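Fervidolysin (Fervidobacterium pennivorans, PDB 1R6V) degrades keratin into peptides as a subtilisin-like serine protease, allowing its bacterium to grow on native feathers. Local coordinates at residues M277-F281 against P307-V313; V447-V453 against I487-I493; L569-V575 against F607-L613; A615-I621 against G636-T642. The protein carries 1 engineered substitution. One frame throughout, in Å; residues are numbered along the deposited sequence.

Overall arrangement
From the N terminus, the four contacts come in series, none enclosed in another and none crossing. Contact 1 closes a loop of 25 residues holding strand 290-294 and ties a helix of the catalytic domain to the loop before strand 314-322. Contact 2 closes an all-beta loop of 33 residues in the first beta-sandwich domain and touches contact 1 directly, K278 NZ probably hydrogen-bonded to R489 O and P311 against F490 and P491, a junction between domains. Contacts 3 and 4, far off in the second sandwich domain, pack I609 on I621 and L569 on L638; contact 3 closes an all-beta loop of 31 residues within one sheet, contact 4 the short hairpin of 14 in the other.

Contact 1: M277-F281 against P307-V313; sequences MKEAF and PAGYPGV
K278 of helix 275-286 stands 6.8 Å from Y310, CA to CA, where two successive beta turns, type I from P307 to Y310 and type II from Y310 to V313, carry the loop past the helix. K278 CA makes a CH-pi contact over one face of the Y310 ring, 4.1 Å from its centroid. With CG anti to the backbone N (chi1 179°) and a bend at chi2, the K278 chain folds along the same ring until CD lies 3.4 Å from Y310 CD2. At the ring edge M277 CG approaches Y310 CE1 to 3.8 Å. This is helix-to-loop packing in the subtilisin fold, the loop joining parallel strands 290-294 and 314-322. P307, which follows a cis peptide bond, makes another CH-pi contact, CB over a face of F281, 3.4 Å from CZ, while V313 CG1 meets F281 CD2 obliquely at 3.7 Å. Y310 OH bonds to S274 N; K278 NZ forms a salt bridge with D282 and donates to a water bound to P311 O.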
loop_
_atom_site.group_PDB
_atom_site.type_symbol
_atom_site.label_atom_id
_atom_site.label_comp_id
_atom_site.label_asym_id
_atom_site.label_seq_id
_atom_site.Cartn_x
_atom_site.Cartn_y
_atom_site.Cartn_z
ATOM N N MET A 277 1.676 -1.049 -5.315
ATOM C CA MET A 277 0.261 -0.712 -5.186
ATOM C C MET A 277 0.069 0.769 -4.836
ATOM O O MET A 277 -0.906 1.394 -5.270
ATOM C CB MET A 277 -0.417 -1.589 -4.129
ATOM C CG MET A 277 -1.956 -1.558 -4.230
ATOM S SD MET A 277 -2.656 -2.200 -5.823
ATOM C CE MET A 277 -1.917 -4.009 -5.741
ATOM N N LYS A 278 1.002 1.318 -4.060
ATOM C CA LYS A 278 0.966 2.730 -3.658
ATOM C C LYS A 278 1.050 3.538 -4.945
ATOM O O LYS A 278 0.272 4.467 -5.186
ATOM C CB LYS A 278 2.180 3.059 -2.771
ATOM C CG LYS A 278 2.295 4.519 -2.294
ATOM C CD LYS A 278 1.387 4.775 -1.114
ATOM C CE LYS A 278 1.731 6.079 -0.396
ATOM N NZ LYS A 278 1.430 7.308 -1.200
ATOM N N GLU A 279 2.003 3.154 -5.787
ATOM C CA GLU A 279 2.193 3.853 -7.059
ATOM C C GLU A 279 0.962 3.785 -7.950
ATOM O O GLU A 279 0.601 4.755 -8.614
ATOM C CB GLU A 279 3.382 3.270 -7.831
ATOM C CG GLU A 279 4.732 3.692 -7.350
ATOM C CD GLU A 279 4.956 5.197 -7.461
ATOM O OE1 GLU A 279 4.994 5.748 -8.579
ATOM O OE2 GLU A 279 5.099 5.823 -6.415
ATOM N N ALA A 280 0.308 2.629 -7.978
ATOM C CA ALA A 280 -0.877 2.470 -8.803
ATOM C C ALA A 280 -2.040 3.326 -8.279
ATOM O O ALA A 280 -2.763 3.957 -9.055
ATOM C CB ALA A 280 -1.276 1.011 -8.842
ATOM N N PHE A 281 -2.240 3.310 -6.968
ATOM C CA PHE A 281 -3.300 4.116 -6.390
ATOM C C PHE A 281 -3.035 5.591 -6.597
ATOM O O PHE A 281 -3.960 6.349 -6.907
ATOM C CB PHE A 281 -3.461 3.815 -4.900
ATOM C CG PHE A 281 -4.526 2.808 -4.621
ATOM C CD1 PHE A 281 -4.389 1.488 -5.048
ATOM C CD2 PHE A 281 -5.701 3.192 -3.990
ATOM C CE1 PHE A 281 -5.429 0.549 -4.856
ATOM C CE2 PHE A 281 -6.751 2.267 -3.788
ATOM C CZ PHE A 281 -6.612 0.950 -4.223
ATOM N N PRO A 307 -5.002 -2.057 0.230
ATOM C CA PRO A 307 -4.949 -0.602 0.026
ATOM C C PRO A 307 -5.732 0.368 0.903
ATOM O O PRO A 307 -5.558 1.570 0.745
ATOM C CB PRO A 307 -5.359 -0.447 -1.440
ATOM C CG PRO A 307 -6.444 -1.493 -1.547
ATOM C CD PRO A 307 -5.777 -2.702 -0.845
ATOM N N ALA A 308 -6.574 -0.113 1.813
ATOM C CA ALA A 308 -7.355 0.800 2.658
ATOM C C ALA A 308 -6.503 1.840 3.383
ATOM O O ALA A 308 -6.928 2.983 3.565
ATOM C CB ALA A 308 -8.179 -0.011 3.694
ATOM N N GLY A 309 -5.302 1.434 3.801
ATOM C CA GLY A 309 -4.408 2.321 4.532
ATOM C C GLY A 309 -3.622 3.358 3.747
ATOM O O GLY A 309 -2.895 4.154 4.349
ATOM N N TYR A 310 -3.724 3.364 2.420
ATOM C CA TYR A 310 -2.983 4.381 1.654
ATOM C C TYR A 310 -3.683 5.734 1.780
ATOM O O TYR A 310 -4.911 5.820 1.677
ATOM C CB TYR A 310 -2.898 3.990 0.176
ATOM C CG TYR A 310 -2.011 2.782 -0.088
ATOM C CD1 TYR A 310 -2.434 1.764 -0.941
ATOM C CD2 TYR A 310 -0.746 2.676 0.493
ATOM C CE1 TYR A 310 -1.622 0.657 -1.207
ATOM C CE2 TYR A 310 0.077 1.570 0.229
ATOM C CZ TYR A 310 -0.380 0.573 -0.624
ATOM O OH TYR A 310 0.430 -0.504 -0.907
ATOM N N PRO A 311 -2.914 6.816 1.996
ATOM C CA PRO A 311 -3.557 8.128 2.123
ATOM C C PRO A 311 -4.276 8.570 0.866
ATOM O O PRO A 311 -3.786 8.351 -0.247
ATOM C CB PRO A 311 -2.398 9.052 2.497
ATOM C CG PRO A 311 -1.186 8.376 1.872
ATOM C CD PRO A 311 -1.457 6.915 2.190
ATOM N N GLY A 312 -5.459 9.156 1.052
ATOM C CA GLY A 312 -6.225 9.661 -0.066
ATOM C C GLY A 312 -7.463 8.876 -0.458
ATOM O O GLY A 312 -8.370 9.425 -1.098
ATOM N N VAL A 313 -7.498 7.591 -0.120
ATOM C CA VAL A 313 -8.656 6.781 -0.465
ATOM C C VAL A 313 -9.823 7.150 0.439
ATOM O O VAL A 313 -9.633 7.785 1.477
ATOM C CB VAL A 313 -8.389 5.265 -0.295
ATOM C CG1 VAL A 313 -7.153 4.864 -1.075
ATOM C CG2 VAL A 313 -8.259 4.906 1.159
HETATM O O HOH W 1 -1.583 6.995 -1.243
#

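Contact 2: V447-V453 against I487-I493; sequences VEEFQVV and IARFPHI
E448 lies over one face of the H492 imidazole, its CA 4.2 Å from the ring centroid, while the edge of the F490 ring has the carbonyl oxygen of F450 beside it in its plane, an oxygen that also accepts the F490 N-H. The R489 guanidinium is met at its edge by E449, whose carboxylate stands 76° from the guanidinium plane. R489 grips it side-on, giving two nitrogens to one oxygen: NH2 reaches the syn lone pair of E449 OE2 at 2.7 Å, and NE comes to the same OE2 at 3.1 Å from above the carboxylate plane. The bend at chi3 (74°) swings the guanidinium toward the neighbouring strand. A leucine in place of R489 would probably leave the E449 carboxylate without its charged mate in this strand pair. Q451 NE2 lies alongside R489 NE, a meeting of two donors.

The strands run antiparallel at 162°, with F450-F490 and V452-A488 as hydrogen-bonded pairs. On the face of these residues F450 CD2 packs 4.1 Å from F490 CD1, and F450 CB lies 3.9 Å from I493 CD1. That face of the Ig-like sandwich is covered by M470 and V468 of strand 466-471. Strand 549-553 runs parallel along the other side of 446-455, and helix 275-286 of the catalytic domain packs against P491 and H492.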
loop_
_atom_site.group_PDB
_atom_site.type_symbol
_atom_site.label_atom_id
_atom_site.label_comp_id
_atom_site.label_asym_id
_atom_site.label_seq_id
_atom_site.Cartn_x
_atom_site.Cartn_y
_atom_site.Cartn_z
ATOM N N VAL A 447 -5.802 18.962 0.477
ATOM C CA VAL A 447 -4.721 19.381 -0.413
ATOM C C VAL A 447 -4.506 18.273 -1.441
ATOM O O VAL A 447 -4.673 17.085 -1.145
ATOM C CB VAL A 447 -3.384 19.634 0.337
ATOM C CG1 VAL A 447 -3.515 20.842 1.261
ATOM C CG2 VAL A 447 -2.984 18.400 1.121
ATOM N N GLU A 448 -4.151 18.667 -2.659
ATOM C CA GLU A 448 -3.907 17.688 -3.706
ATOM C C GLU A 448 -2.771 16.764 -3.308
ATOM O O GLU A 448 -2.810 15.565 -3.587
ATOM C CB GLU A 448 -3.579 18.398 -5.021
ATOM C CG GLU A 448 -4.818 18.983 -5.662
ATOM C CD GLU A 448 -4.512 19.842 -6.863
ATOM O OE1 GLU A 448 -3.720 19.403 -7.723
ATOM O OE2 GLU A 448 -5.078 20.954 -6.946
ATOM N N GLU A 449 -1.766 17.328 -2.646
ATOM C CA GLU A 449 -0.629 16.540 -2.209
ATOM C C GLU A 449 0.206 17.202 -1.127
ATOM O O GLU A 449 0.499 18.398 -1.184
ATOM C CB GLU A 449 0.291 16.199 -3.388
ATOM C CG GLU A 449 1.490 15.346 -2.966
ATOM C CD GLU A 449 1.968 14.414 -4.064
ATOM O OE1 GLU A 449 1.301 13.383 -4.310
ATOM O OE2 GLU A 449 2.998 14.722 -4.687
ATOM N N PHE A 450 0.565 16.404 -0.128
ATOM C CA PHE A 450 1.437 16.846 0.954
ATOM C C PHE A 450 2.587 15.840 0.928
ATOM O O PHE A 450 2.350 14.646 0.766
ATOM C CB PHE A 450 0.729 16.763 2.312
ATOM C CG PHE A 450 1.627 17.069 3.470
ATOM C CD1 PHE A 450 2.181 18.341 3.619
ATOM C CD2 PHE A 450 1.958 16.070 4.391
ATOM C CE1 PHE A 450 3.059 18.617 4.667
ATOM C CE2 PHE A 450 2.832 16.326 5.443
ATOM C CZ PHE A 450 3.388 17.600 5.587
ATOM N N GLN A 451 3.821 16.308 1.060
ATOM C CA GLN A 451 4.948 15.369 1.068
ATOM C C GLN A 451 5.845 15.595 2.260
ATOM O O GLN A 451 5.976 16.720 2.743
ATOM C CB GLN A 451 5.802 15.518 -0.190
ATOM C CG GLN A 451 5.114 15.143 -1.491
ATOM C CD GLN A 451 6.070 15.156 -2.673
ATOM O OE1 GLN A 451 7.060 15.890 -2.673
ATOM N NE2 GLN A 451 5.773 14.351 -3.688
ATOM N N VAL A 452 6.446 14.515 2.753
ATOM C CA VAL A 452 7.411 14.610 3.836
ATOM C C VAL A 452 8.666 14.046 3.169
ATOM O O VAL A 452 8.653 12.931 2.648
ATOM C CB VAL A 452 7.014 13.779 5.092
ATOM C CG1 VAL A 452 8.136 13.853 6.141
ATOM C CG2 VAL A 452 5.716 14.347 5.711
ATOM N N VAL A 453 9.721 14.850 3.133
ATOM C CA VAL A 453 10.979 14.454 2.509
ATOM C C VAL A 453 12.034 14.320 3.599
ATOM O O VAL A 453 12.386 15.308 4.238
ATOM C CB VAL A 453 11.458 15.518 1.497
ATOM C CG1 VAL A 453 12.657 14.990 0.716
ATOM C CG2 VAL A 453 10.320 15.893 0.539
ATOM N N ILE A 487 11.091 10.391 -0.063
ATOM C CA ILE A 487 9.796 11.053 -0.051
ATOM C C ILE A 487 8.628 10.157 0.327
ATOM O O ILE A 487 8.502 9.043 -0.173
ATOM C CB ILE A 487 9.518 11.695 -1.428
ATOM C CG1 ILE A 487 10.631 12.696 -1.751
ATOM C CG2 ILE A 487 8.146 12.380 -1.426
ATOM C CD1 ILE A 487 10.690 13.126 -3.200
ATOM N N ALA A 488 7.786 10.646 1.237
ATOM C CA ALA A 488 6.577 9.931 1.636
ATOM C C ALA A 488 5.513 10.890 1.107
ATOM O O ALA A 488 5.480 12.061 1.501
ATOM C CB ALA A 488 6.480 9.806 3.160
ATOM N N ARG A 489 4.668 10.401 0.206
ATOM C CA ARG A 489 3.645 11.230 -0.424
ATOM C C ARG A 489 2.274 10.959 0.137
ATOM O O ARG A 489 1.886 9.804 0.314
ATOM C CB ARG A 489 3.591 10.970 -1.939
ATOM C CG ARG A 489 4.923 11.031 -2.658
ATOM C CD ARG A 489 4.740 10.722 -4.146
ATOM N NE ARG A 489 4.114 11.832 -4.864
ATOM C CZ ARG A 489 4.045 11.935 -6.190
ATOM N NH1 ARG A 489 4.564 10.989 -6.968
ATOM N NH2 ARG A 489 3.469 12.995 -6.744
ATOM N N PHE A 490 1.529 12.038 0.379
ATOM C CA PHE A 490 0.177 11.945 0.921
ATOM C C PHE A 490 -0.793 12.673 -0.007
ATOM O O PHE A 490 -1.036 13.858 0.170
ATOM C CB PHE A 490 0.132 12.595 2.311
ATOM C CG PHE A 490 0.977 11.878 3.331
ATOM C CD1 PHE A 490 2.341 12.128 3.432
ATOM C CD2 PHE A 490 0.402 10.933 4.167
ATOM C CE1 PHE A 490 3.129 11.439 4.357
ATOM C CE2 PHE A 490 1.176 10.236 5.096
ATOM C CZ PHE A 490 2.540 10.491 5.189
ATOM N N PRO A 491 -1.387 11.964 -0.976
ATOM C CA PRO A 491 -2.317 12.633 -1.887
ATOM C C PRO A 491 -3.728 12.804 -1.372
ATOM O O PRO A 491 -4.268 11.939 -0.679
ATOM C CB PRO A 491 -2.282 11.756 -3.136
ATOM C CG PRO A 491 -2.006 10.386 -2.589
ATOM C CD PRO A 491 -1.076 10.591 -1.418
ATOM N N HIS A 492 -4.303 13.950 -1.711
ATOM C CA HIS A 492 -5.685 14.235 -1.379
ATOM C C HIS A 492 -6.090 14.006 0.062
ATOM O O HIS A 492 -7.174 13.521 0.324
ATOM C CB HIS A 492 -6.558 13.425 -2.336
ATOM C CG HIS A 492 -6.332 13.801 -3.763
ATOM N ND1 HIS A 492 -6.914 14.915 -4.328
ATOM C CD2 HIS A 492 -5.475 13.312 -4.690
ATOM C CE1 HIS A 492 -6.416 15.104 -5.537
ATOM N NE2 HIS A 492 -5.540 14.147 -5.779
ATOM N N ILE A 493 -5.218 14.400 0.984
ATOM C CA ILE A 493 -5.502 14.277 2.400
ATOM C C ILE A 493 -6.083 15.605 2.912
ATOM O O ILE A 493 -6.069 16.623 2.214
ATOM C CB ILE A 493 -4.229 13.949 3.243
ATOM C CG1 ILE A 493 -3.195 15.076 3.138
ATOM C CG2 ILE A 493 -3.618 12.617 2.770
ATOM C CD1 ILE A 493 -2.112 15.000 4.243
#

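Contact 3: L569-V575 against F607-L613; sequences LKDPQFV and FGIQTLL
T611 OG1 donates to K570 O at 2.7 Å, and L612 N reaches that same oxygen at 3.0 Å from the opposite face of its carbonyl plane, so the two bonds clasp K570 O between them. The T611 hydroxyl is turned there by a chi1 of 175°, opposite the backbone N. Close by, water 2 accepts from K570 N and donates to L613 O, bridging the two loop ends, and K570 NZ forms a salt bridge with its neighbour D571.

Beyond these loops the segments become antiparallel strands of one sheet of the second beta-sandwich domain. Q573-Q610 and V575-G608 are hydrogen-bonded pairs, G608 N lying 2.8 Å from V575 O; F574-I609 between them is a non-hydrogen-bonded pair.

On the Q573, V575 and Q610 face, Q610 CG packs 3.7 Å from V575 CG2, the two side chains crossing at about a right angle, and Q610 also packs on L6 and A7 of the N-terminal region. With a serine in place of Q610 these contacts would be lost, and a gap would probably open there as well as beside V575 CG2. On the other face F574 and F607 lie side by side, CZ of F574 3.8 Å from CD1 of F607, with ring planes at 46°. F607 also stacks on W666, and F574 meets F562 edge-to-face. At the outer end K570 CG touches L613 CD1 at 3.6 Å.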
loop_
_atom_site.group_PDB
_atom_site.type_symbol
_atom_site.label_atom_id
_atom_site.label_comp_id
_atom_site.label_asym_id
_atom_site.label_seq_id
_atom_site.Cartn_x
_atom_site.Cartn_y
_atom_site.Cartn_z
ATOM N N LEU A 569 52.571 -5.360 13.468
ATOM C CA LEU A 569 52.195 -5.183 12.072
ATOM C C LEU A 569 52.947 -4.009 11.473
ATOM O O LEU A 569 53.329 -3.076 12.182
ATOM C CB LEU A 569 50.682 -4.946 11.944
ATOM C CG LEU A 569 49.778 -6.124 12.319
ATOM C CD1 LEU A 569 48.322 -5.775 12.043
ATOM C CD2 LEU A 569 50.180 -7.346 11.518
ATOM N N LYS A 570 53.151 -4.063 10.161
ATOM C CA LYS A 570 53.861 -3.019 9.439
ATOM C C LYS A 570 52.872 -1.959 8.966
ATOM O O LYS A 570 51.986 -2.244 8.157
ATOM C CB LYS A 570 54.585 -3.621 8.230
ATOM C CG LYS A 570 55.953 -3.021 7.952
ATOM C CD LYS A 570 55.885 -1.527 7.710
ATOM C CE LYS A 570 57.283 -0.919 7.709
ATOM N NZ LYS A 570 57.253 0.555 7.490
ATOM N N ASP A 571 53.039 -0.745 9.480
ATOM C CA ASP A 571 52.198 0.397 9.142
ATOM C C ASP A 571 50.712 0.067 9.114
ATOM O O ASP A 571 50.067 0.149 8.069
ATOM C CB ASP A 571 52.607 0.984 7.787
ATOM C CG ASP A 571 54.061 1.405 7.750
ATOM O OD1 ASP A 571 54.536 1.988 8.748
ATOM O OD2 ASP A 571 54.722 1.163 6.717
ATOM N N PRO A 572 50.147 -0.322 10.263
ATOM C CA PRO A 572 48.719 -0.646 10.292
ATOM C C PRO A 572 47.864 0.615 10.127
ATOM O O PRO A 572 48.159 1.667 10.698
ATOM C CB PRO A 572 48.545 -1.291 11.668
ATOM C CG PRO A 572 49.551 -0.545 12.505
ATOM C CD PRO A 572 50.763 -0.510 11.592
ATOM N N GLN A 573 46.809 0.514 9.330
ATOM C CA GLN A 573 45.938 1.656 9.143
ATOM C C GLN A 573 44.479 1.264 9.275
ATOM O O GLN A 573 44.083 0.162 8.895
ATOM C CB GLN A 573 46.150 2.300 7.770
ATOM C CG GLN A 573 47.545 2.822 7.516
ATOM C CD GLN A 573 47.613 3.661 6.263
ATOM O OE1 GLN A 573 47.101 4.784 6.230
ATOM N NE2 GLN A 573 48.234 3.120 5.213
ATOM N N PHE A 574 43.703 2.180 9.843
ATOM C CA PHE A 574 42.265 2.026 10.010
ATOM C C PHE A 574 41.692 2.587 8.722
ATOM O O PHE A 574 42.070 3.674 8.287
ATOM C CB PHE A 574 41.776 2.852 11.201
ATOM C CG PHE A 574 40.279 3.033 11.251
ATOM C CD1 PHE A 574 39.417 1.951 11.070
ATOM C CD2 PHE A 574 39.735 4.281 11.526
ATOM C CE1 PHE A 574 38.033 2.108 11.168
ATOM C CE2 PHE A 574 38.350 4.450 11.626
ATOM C CZ PHE A 574 37.501 3.358 11.446
ATOM N N VAL A 575 40.787 1.837 8.112
ATOM C CA VAL A 575 40.194 2.243 6.852
ATOM C C VAL A 575 38.684 2.208 6.877
ATOM O O VAL A 575 38.092 1.266 7.395
ATOM C CB VAL A 575 40.647 1.313 5.723
ATOM C CG1 VAL A 575 40.203 1.869 4.371
ATOM C CG2 VAL A 575 42.161 1.151 5.771
ATOM N N PHE A 607 34.177 -0.998 8.246
ATOM C CA PHE A 607 35.476 -0.691 8.849
ATOM C C PHE A 607 36.490 -1.781 8.572
ATOM O O PHE A 607 36.172 -2.956 8.629
ATOM C CB PHE A 607 35.343 -0.550 10.376
ATOM C CG PHE A 607 34.274 0.412 10.816
ATOM C CD1 PHE A 607 34.247 1.707 10.323
ATOM C CD2 PHE A 607 33.318 0.030 11.758
ATOM C CE1 PHE A 607 33.291 2.619 10.756
ATOM C CE2 PHE A 607 32.353 0.933 12.201
ATOM C CZ PHE A 607 32.341 2.233 11.697
ATOM N N GLY A 608 37.716 -1.389 8.275
ATOM C CA GLY A 608 38.720 -2.403 8.028
ATOM C C GLY A 608 40.080 -1.982 8.525
ATOM O O GLY A 608 40.279 -0.870 9.015
ATOM N N ILE A 609 41.024 -2.900 8.396
ATOM C CA ILE A 609 42.392 -2.648 8.782
ATOM C C ILE A 609 43.268 -3.226 7.678
ATOM O O ILE A 609 42.981 -4.295 7.136
ATOM C CB ILE A 609 42.717 -3.311 10.137
ATOM C CG1 ILE A 609 41.924 -2.602 11.236
ATOM C CG2 ILE A 609 44.208 -3.231 10.423
ATOM C CD1 ILE A 609 42.219 -3.055 12.614
ATOM N N GLN A 610 44.299 -2.480 7.312
ATOM C CA GLN A 610 45.242 -2.937 6.300
ATOM C C GLN A 610 46.657 -2.743 6.843
ATOM O O GLN A 610 46.902 -1.872 7.675
ATOM C CB GLN A 610 45.081 -2.154 4.994
ATOM C CG GLN A 610 45.317 -0.656 5.105
ATOM C CD GLN A 610 45.364 0.031 3.741
ATOM O OE1 GLN A 610 46.436 0.396 3.244
ATOM N NE2 GLN A 610 44.196 0.195 3.127
ATOM N N THR A 611 47.573 -3.575 6.367
ATOM C CA THR A 611 48.976 -3.509 6.768
ATOM C C THR A 611 49.807 -3.662 5.495
ATOM O O THR A 611 49.386 -4.347 4.566
ATOM C CB THR A 611 49.321 -4.644 7.752
ATOM O OG1 THR A 611 50.729 -4.630 8.028
ATOM C CG2 THR A 611 48.937 -5.983 7.162
ATOM N N LEU A 612 50.980 -3.030 5.456
ATOM C CA LEU A 612 51.851 -3.083 4.281
ATOM C C LEU A 612 52.370 -4.497 4.019
ATOM O O LEU A 612 52.453 -4.934 2.871
ATOM C CB LEU A 612 53.032 -2.116 4.454
ATOM C CG LEU A 612 53.851 -1.769 3.201
ATOM C CD1 LEU A 612 52.967 -1.024 2.207
ATOM C CD2 LEU A 612 55.047 -0.902 3.584
ATOM N N LEU A 613 52.715 -5.206 5.089
ATOM C CA LEU A 613 53.224 -6.569 4.974
ATOM C C LEU A 613 52.235 -7.568 5.563
ATOM O O LEU A 613 51.538 -7.269 6.528
ATOM C CB LEU A 613 54.572 -6.688 5.689
ATOM C CG LEU A 613 55.687 -5.770 5.171
ATOM C CD1 LEU A 613 56.910 -5.896 6.062
ATOM C CD2 LEU A 613 56.032 -6.138 3.728
HETATM O O HOH W 2 52.429 -6.571 9.010
#

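Contact 4: A615-I621 against G636-T642; sequences AATDITI and GVLKAGT
L638 holds the apolar centre, meeting I619 through CB and A615 through CD2: I619 CG2 comes tightly to L638 CB at 3.4 Å, and A615 CB lies 3.8 Å from L638 CD2. The two segments form the open end of the beta hairpin of strands 619-627 and 630-638, at the edge of a sheet in the second beta-sandwich domain. In I619, CG1 stands opposite the backbone N (chi1 -178°), which leaves CG2 to face the leucine. I621 CD1 reaches L638 CB more loosely. The backbones bond at the I619-L638 and I621-G636 pairs, with V637 and T620 meeting on the opposite face.

Beyond the strands the two segments are tied through their loops. G641 N donates to A615 O and A615 N to T642 O, while A640 N donates to D618 OD1 at 2.7 Å, meeting that oxygen nearly in line with its C-O bond. The type II turn from K639 to T642 closes on itself: K639 O accepts both T642 N and, at 2.6 Å, T642 OG1.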
loop_
_atom_site.group_PDB
_atom_site.type_symbol
_atom_site.label_atom_id
_atom_site.label_comp_id
_atom_site.label_asym_id
_atom_site.label_seq_id
_atom_site.Cartn_x
_atom_site.Cartn_y
_atom_site.Cartn_z
ATOM N N ALA A 615 50.410 -10.549 7.596
ATOM C CA ALA A 615 50.513 -10.956 8.988
ATOM C C ALA A 615 51.209 -12.305 9.104
ATOM O O ALA A 615 50.904 -13.246 8.367
ATOM C CB ALA A 615 49.128 -11.024 9.615
ATOM N N ALA A 616 52.136 -12.399 10.050
ATOM C CA ALA A 616 52.880 -13.630 10.258
ATOM C C ALA A 616 51.997 -14.701 10.878
ATOM O O ALA A 616 52.157 -15.888 10.600
ATOM C CB ALA A 616 54.083 -13.356 11.151
ATOM N N THR A 617 51.052 -14.268 11.710
ATOM C CA THR A 617 50.143 -15.176 12.408
ATOM C C THR A 617 48.762 -14.521 12.503
ATOM O O THR A 617 48.654 -13.314 12.342
ATOM C CB THR A 617 50.660 -15.447 13.847
ATOM O OG1 THR A 617 51.989 -15.985 13.783
ATOM C CG2 THR A 617 49.758 -16.430 14.573
ATOM N N ASP A 618 47.720 -15.316 12.746
ATOM C CA ASP A 618 46.363 -14.780 12.881
ATOM C C ASP A 618 46.350 -13.797 14.035
ATOM O O ASP A 618 46.970 -14.032 15.074
ATOM C CB ASP A 618 45.350 -15.882 13.207
ATOM C CG ASP A 618 44.852 -16.612 11.982
ATOM O OD1 ASP A 618 45.436 -16.437 10.894
ATOM O OD2 ASP A 618 43.870 -17.376 12.114
ATOM N N ILE A 619 45.657 -12.684 13.854
ATOM C CA ILE A 619 45.549 -11.719 14.925
ATOM C C ILE A 619 44.123 -11.206 14.972
ATOM O O ILE A 619 43.581 -10.740 13.963
ATOM C CB ILE A 619 46.551 -10.550 14.751
ATOM C CG1 ILE A 619 46.431 -9.588 15.931
ATOM C CG2 ILE A 619 46.289 -9.803 13.452
ATOM C CD1 ILE A 619 47.592 -8.607 16.017
ATOM N N THR A 620 43.499 -11.337 16.136
ATOM C CA THR A 620 42.138 -10.859 16.316
ATOM C C THR A 620 42.218 -9.401 16.733
ATOM O O THR A 620 42.951 -9.051 17.654
ATOM C CB THR A 620 41.396 -11.659 17.391
ATOM O OG1 THR A 620 41.171 -12.990 16.917
ATOM C CG2 THR A 620 40.056 -10.999 17.716
ATOM N N ILE A 621 41.479 -8.543 16.038
ATOM C CA ILE A 621 41.480 -7.122 16.343
ATOM C C ILE A 621 40.119 -6.801 16.944
ATOM O O ILE A 621 39.093 -7.186 16.391
ATOM C CB ILE A 621 41.719 -6.310 15.062
ATOM C CG1 ILE A 621 43.011 -6.802 14.404
ATOM C CG2 ILE A 621 41.770 -4.830 15.380
ATOM C CD1 ILE A 621 43.304 -6.200 13.047
ATOM N N GLY A 636 37.354 -8.651 14.393
ATOM C CA GLY A 636 37.621 -9.251 13.103
ATOM C C GLY A 636 38.921 -9.999 13.268
ATOM O O GLY A 636 39.590 -9.861 14.288
ATOM N N VAL A 637 39.290 -10.786 12.270
ATOM C CA VAL A 637 40.521 -11.540 12.356
ATOM C C VAL A 637 41.353 -11.262 11.120
ATOM O O VAL A 637 40.857 -11.377 10.001
ATOM C CB VAL A 637 40.235 -13.058 12.433
ATOM C CG1 VAL A 637 41.551 -13.829 12.498
ATOM C CG2 VAL A 637 39.367 -13.372 13.662
ATOM N N LEU A 638 42.598 -10.853 11.325
ATOM C CA LEU A 638 43.515 -10.610 10.217
ATOM C C LEU A 638 44.222 -11.952 10.101
ATOM O O LEU A 638 45.066 -12.286 10.936
ATOM C CB LEU A 638 44.515 -9.510 10.569
ATOM C CG LEU A 638 45.608 -9.174 9.550
ATOM C CD1 LEU A 638 44.975 -8.579 8.292
ATOM C CD2 LEU A 638 46.584 -8.193 10.164
ATOM N N LYS A 639 43.852 -12.734 9.090
ATOM C CA LYS A 639 44.431 -14.062 8.895
ATOM C C LYS A 639 45.896 -14.016 8.470
ATOM O O LYS A 639 46.325 -13.105 7.763
ATOM C CB LYS A 639 43.609 -14.856 7.873
ATOM C CG LYS A 639 42.211 -15.248 8.353
ATOM C CD LYS A 639 41.493 -16.133 7.330
ATOM C CE LYS A 639 40.076 -16.510 7.785
ATOM N NZ LYS A 639 39.406 -17.453 6.836
ATOM N N ALA A 640 46.679 -14.991 8.923
ATOM C CA ALA A 640 48.087 -15.003 8.549
ATOM C C ALA A 640 48.187 -15.021 7.026
ATOM O O ALA A 640 47.358 -15.629 6.349
ATOM C CB ALA A 640 48.782 -16.224 9.140
ATOM N N GLY A 641 49.190 -14.332 6.496
ATOM C CA GLY A 641 49.381 -14.293 5.058
ATOM C C GLY A 641 48.576 -13.225 4.345
ATOM O O GLY A 641 48.755 -13.033 3.144
ATOM N N THR A 642 47.698 -12.527 5.067
ATOM C CA THR A 642 46.878 -11.482 4.458
ATOM C C THR A 642 47.298 -10.091 4.932
ATOM O O THR A 642 47.984 -9.955 5.942
ATOM C CB THR A 642 45.377 -11.684 4.766
ATOM O OG1 THR A 642 45.125 -11.416 6.150
ATOM C CG2 THR A 642 44.957 -13.113 4.456
#